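Local coordinates for protein membrane-bound lytic murein transglycosylase A (Burkholderia pseudomallei, PDB 6QK4) that probably cleaves the beta-1,4 linkage between N-acetylmuramic acid and N-acetylglucosamine in peptidoglycan, as a lytic transglycosylase that leaves a 1,6-anhydro ring on the muramic acid, at residues A[39-50]-A[264-272]. Sequence-based numbering, arbitrary orientation.
Sequences DSLIGATIALRQ and GVPLTPERS
The guanidinium of Arg271 carries Leu41 O and the methyl of Ala44 over one face, each displaced toward the rim, and meets the carboxylate of Asp39 at its edge, the two planes only 12° from coplanar. The grip is end-on and two-pronged: Arg271 NH1 reaches Asp39 OD2 at 2.9 Å in an almost straight bond (175°), Arg271 NH2 takes Asp39 OD1, and both oxygens use their syn lone pairs. A third partner, Ile42 O, lies 2.9 Å from Arg271 NH2, which approaches from above the carbonyl plane; Arg271 NE adds a weak bond to the same oxygen. Leu302 in strand 298-307 ties the pair further, its N donating to Asp39 OD2 and its O accepting from Arg271 NH1. Asp39 OD1 also closes an Asx turn, met by Leu41 N from above the carboxylate plane, so this acceptor serves two donors; the paired bonds to Arg271 and the one from Leu302 N should together hold the carboxylate's orientation. The salt bridge thus joins the turn leading into helix 44-55, with Gly43 at its N-cap, to the loop entering strand 272-274 of the 3D domain, a family related to the double-psi beta-barrels. A bend at chi2 (-71°) carries the arginine chain along the start of the helix, with Arg271 CD 3.7 Å from Ala44 CA. One turn on, Ala47 CB meets both Arg271 CB, at 3.6 Å, and Thr268 OG1, at 3.7 Å, while the CG2 methyl of Ile46 lies across the threonine, near its OG1 and CG2. Farther along, the Gln50 side chain runs antiparallel to that of Val265 and nearly perpendicular to that of Pro266. Its own bend at chi2 brings Gln50 OE1 to 3.4 Å from Pro266 CD, and Val265 CG1 rests 3.5 Å from Gln50 O.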
loop_
_atom_site.group_PDB
_atom_site.type_symbol
_atom_site.label_atom_id
_atom_site.label_comp_id
_atom_site.label_asym_id
_atom_site.label_seq_id
_atom_site.Cartn_x
_atom_site.Cartn_y
_atom_site.Cartn_z
ATOM N N ASP A 39 8.107 11.371 -15.565
ATOM C CA ASP A 39 7.523 10.045 -15.429
ATOM C C ASP A 39 7.764 9.242 -16.712
ATOM O O ASP A 39 7.394 9.682 -17.815
ATOM C CB ASP A 39 6.023 10.191 -15.142
ATOM C CG ASP A 39 5.344 8.816 -14.846
ATOM O OD1 ASP A 39 6.052 7.780 -14.796
ATOM O OD2 ASP A 39 4.118 8.807 -14.657
ATOM N N SER A 40 8.425 8.084 -16.563
ATOM C CA SER A 40 8.627 7.192 -17.696
ATOM C C SER A 40 7.324 6.729 -18.288
ATOM O O SER A 40 7.279 6.356 -19.475
ATOM C CB SER A 40 9.393 5.953 -17.251
ATOM O OG SER A 40 8.604 5.161 -16.335
ATOM N N LEU A 41 6.258 6.701 -17.466
ATOM C CA LEU A 41 4.918 6.148 -17.761
ATOM C C LEU A 41 4.914 4.627 -17.825
ATOM O O LEU A 41 3.863 4.051 -18.108
ATOM C CB LEU A 41 4.301 6.709 -19.076
ATOM C CG LEU A 41 3.994 8.208 -19.011
ATOM C CD1 LEU A 41 3.529 8.690 -20.382
ATOM C CD2 LEU A 41 2.911 8.510 -17.941
ATOM N N ILE A 42 6.031 3.964 -17.473
ATOM C CA ILE A 42 6.065 2.499 -17.497
ATOM C C ILE A 42 5.125 1.947 -16.434
ATOM O O ILE A 42 5.214 2.326 -15.265
ATOM C CB ILE A 42 7.471 1.957 -17.257
ATOM C CG1 ILE A 42 8.419 2.371 -18.406
ATOM C CG2 ILE A 42 7.383 0.414 -17.147
ATOM C CD1 ILE A 42 9.842 2.215 -18.025
ATOM N N GLY A 43 4.170 1.132 -16.868
ATOM C CA GLY A 43 3.103 0.645 -16.000
ATOM C C GLY A 43 1.808 1.440 -16.066
ATOM O O GLY A 43 0.744 0.926 -15.677
ATOM N N ALA A 44 1.816 2.657 -16.586
ATOM C CA ALA A 44 0.565 3.422 -16.539
ATOM C C ALA A 44 -0.567 2.820 -17.391
ATOM O O ALA A 44 -1.752 2.892 -17.001
ATOM C CB ALA A 44 0.833 4.881 -16.964
ATOM N N THR A 45 -0.239 2.202 -18.548
ATOM C CA THR A 45 -1.301 1.579 -19.351
ATOM C C THR A 45 -1.924 0.372 -18.657
ATOM O O THR A 45 -3.084 0.032 -18.953
ATOM C CB THR A 45 -0.779 1.144 -20.707
ATOM O OG1 THR A 45 0.520 0.568 -20.526
ATOM C CG2 THR A 45 -0.638 2.397 -21.640
ATOM N N ILE A 46 -1.162 -0.328 -17.813
ATOM C CA ILE A 46 -1.739 -1.466 -17.086
ATOM C C ILE A 46 -2.834 -0.977 -16.158
ATOM O O ILE A 46 -3.952 -1.507 -16.136
ATOM C CB ILE A 46 -0.639 -2.232 -16.320
ATOM C CG1 ILE A 46 0.281 -2.968 -17.301
ATOM C CG2 ILE A 46 -1.220 -3.258 -15.362
ATOM C CD1 ILE A 46 1.592 -3.512 -16.727
ATOM N N ALA A 47 -2.528 0.058 -15.378
ATOM C CA ALA A 47 -3.525 0.602 -14.448
ATOM C C ALA A 47 -4.654 1.271 -15.207
ATOM O O ALA A 47 -5.804 1.241 -14.755
ATOM C CB ALA A 47 -2.876 1.594 -13.468
ATOM N N LEU A 48 -4.352 1.840 -16.378
ATOM C CA LEU A 48 -5.390 2.389 -17.240
ATOM C C LEU A 48 -6.393 1.325 -17.716
ATOM O O LEU A 48 -7.602 1.570 -17.737
ATOM C CB LEU A 48 -4.744 3.099 -18.455
ATOM C CG LEU A 48 -5.744 3.576 -19.546
ATOM C CD1 LEU A 48 -6.526 4.718 -19.004
ATOM C CD2 LEU A 48 -4.929 4.112 -20.708
ATOM N N ARG A 49 -5.924 0.153 -18.148
ATOM C CA ARG A 49 -6.878 -0.877 -18.557
ATOM C C ARG A 49 -7.715 -1.359 -17.379
ATOM O O ARG A 49 -8.913 -1.620 -17.537
ATOM C CB ARG A 49 -6.117 -2.037 -19.203
ATOM C CG ARG A 49 -5.591 -1.683 -20.607
ATOM C CD ARG A 49 -5.189 -2.949 -21.375
ATOM N NE ARG A 49 -4.209 -3.742 -20.637
ATOM C CZ ARG A 49 -2.901 -3.495 -20.658
ATOM N NH1 ARG A 49 -2.456 -2.505 -21.390
ATOM N NH2 ARG A 49 -2.030 -4.246 -19.960
ATOM N N GLN A 50 -7.124 -1.462 -16.174
ATOM C CA GLN A 50 -7.974 -1.821 -15.027
ATOM C C GLN A 50 -9.019 -0.744 -14.795
ATOM O O GLN A 50 -10.174 -1.047 -14.544
ATOM C CB GLN A 50 -7.142 -2.024 -13.754
ATOM C CG GLN A 50 -6.192 -3.193 -13.842
ATOM C CD GLN A 50 -6.967 -4.554 -13.864
ATOM O OE1 GLN A 50 -8.197 -4.618 -13.695
ATOM N NE2 GLN A 50 -6.229 -5.627 -14.038
ATOM N N GLY A 264 -12.909 -2.072 -7.272
ATOM C CA GLY A 264 -13.251 -3.392 -7.735
ATOM C C GLY A 264 -12.250 -4.023 -8.660
ATOM O O GLY A 264 -12.543 -5.100 -9.200
ATOM N N VAL A 265 -11.072 -3.413 -8.829
ATOM C CA VAL A 265 -10.077 -3.929 -9.760
ATOM C C VAL A 265 -8.787 -4.152 -9.002
ATOM O O VAL A 265 -8.511 -3.450 -8.027
ATOM C CB VAL A 265 -9.872 -2.978 -10.967
ATOM C CG1 VAL A 265 -11.174 -2.856 -11.704
ATOM C CG2 VAL A 265 -9.379 -1.585 -10.541
ATOM N N PRO A 266 -7.948 -5.069 -9.459
ATOM C CA PRO A 266 -6.618 -5.245 -8.841
ATOM C C PRO A 266 -5.799 -3.957 -8.919
ATOM O O PRO A 266 -5.732 -3.306 -9.970
ATOM C CB PRO A 266 -5.968 -6.327 -9.706
ATOM C CG PRO A 266 -7.078 -7.015 -10.418
ATOM C CD PRO A 266 -8.193 -5.983 -10.589
ATOM N N LEU A 267 -5.192 -3.590 -7.809
ATOM C CA LEU A 267 -4.277 -2.421 -7.774
ATOM C C LEU A 267 -2.974 -2.697 -8.514
ATOM O O LEU A 267 -2.434 -3.804 -8.478
ATOM C CB LEU A 267 -3.977 -2.052 -6.321
ATOM C CG LEU A 267 -5.209 -1.815 -5.440
ATOM C CD1 LEU A 267 -4.850 -1.508 -3.996
ATOM C CD2 LEU A 267 -5.963 -0.647 -6.026
ATOM N N THR A 268 -2.401 -1.631 -9.140
ATOM C CA THR A 268 -1.123 -1.771 -9.835
ATOM C C THR A 268 -0.015 -1.107 -9.024
ATOM O O THR A 268 -0.143 0.075 -8.656
ATOM C CB THR A 268 -1.242 -1.089 -11.201
ATOM O OG1 THR A 268 -2.284 -1.729 -11.928
ATOM C CG2 THR A 268 0.096 -1.251 -12.007
ATOM N N PRO A 269 1.065 -1.802 -8.691
ATOM C CA PRO A 269 2.133 -1.174 -7.893
ATOM C C PRO A 269 2.615 0.129 -8.514
ATOM O O PRO A 269 2.905 0.186 -9.702
ATOM C CB PRO A 269 3.248 -2.229 -7.893
ATOM C CG PRO A 269 2.462 -3.606 -7.958
ATOM C CD PRO A 269 1.303 -3.234 -8.966
ATOM N N GLU A 270 2.767 1.156 -7.684
ATOM C CA GLU A 270 3.193 2.512 -8.091
ATOM C C GLU A 270 2.350 3.149 -9.181
ATOM O O GLU A 270 2.787 4.149 -9.797
ATOM C CB GLU A 270 4.667 2.512 -8.484
ATOM C CG GLU A 270 5.521 2.041 -7.300
ATOM C CD GLU A 270 6.982 2.592 -7.399
ATOM O OE1 GLU A 270 7.202 3.846 -7.452
ATOM O OE2 GLU A 270 7.887 1.724 -7.425
ATOM N N ARG A 271 1.104 2.673 -9.395
ATOM C CA ARG A 271 0.230 3.327 -10.350
ATOM C C ARG A 271 -1.178 3.458 -9.810
ATOM O O ARG A 271 -2.066 3.861 -10.576
ATOM C CB ARG A 271 0.152 2.575 -11.693
ATOM C CG ARG A 271 1.492 2.562 -12.500
ATOM C CD ARG A 271 1.756 3.985 -13.038
ATOM N NE ARG A 271 3.093 3.999 -13.631
ATOM C CZ ARG A 271 3.684 5.117 -14.045
ATOM N NH1 ARG A 271 2.997 6.255 -13.939
ATOM N NH2 ARG A 271 4.981 5.088 -14.518
ATOM N N SER A 272 -1.429 3.053 -8.551
ATOM C CA SER A 272 -2.739 3.163 -7.931
ATOM C C SER A 272 -2.592 3.935 -6.651
ATOM O O SER A 272 -1.604 3.744 -5.927
ATOM C CB SER A 272 -3.322 1.777 -7.561
ATOM O OG SER A 272 -3.633 1.002 -8.700
#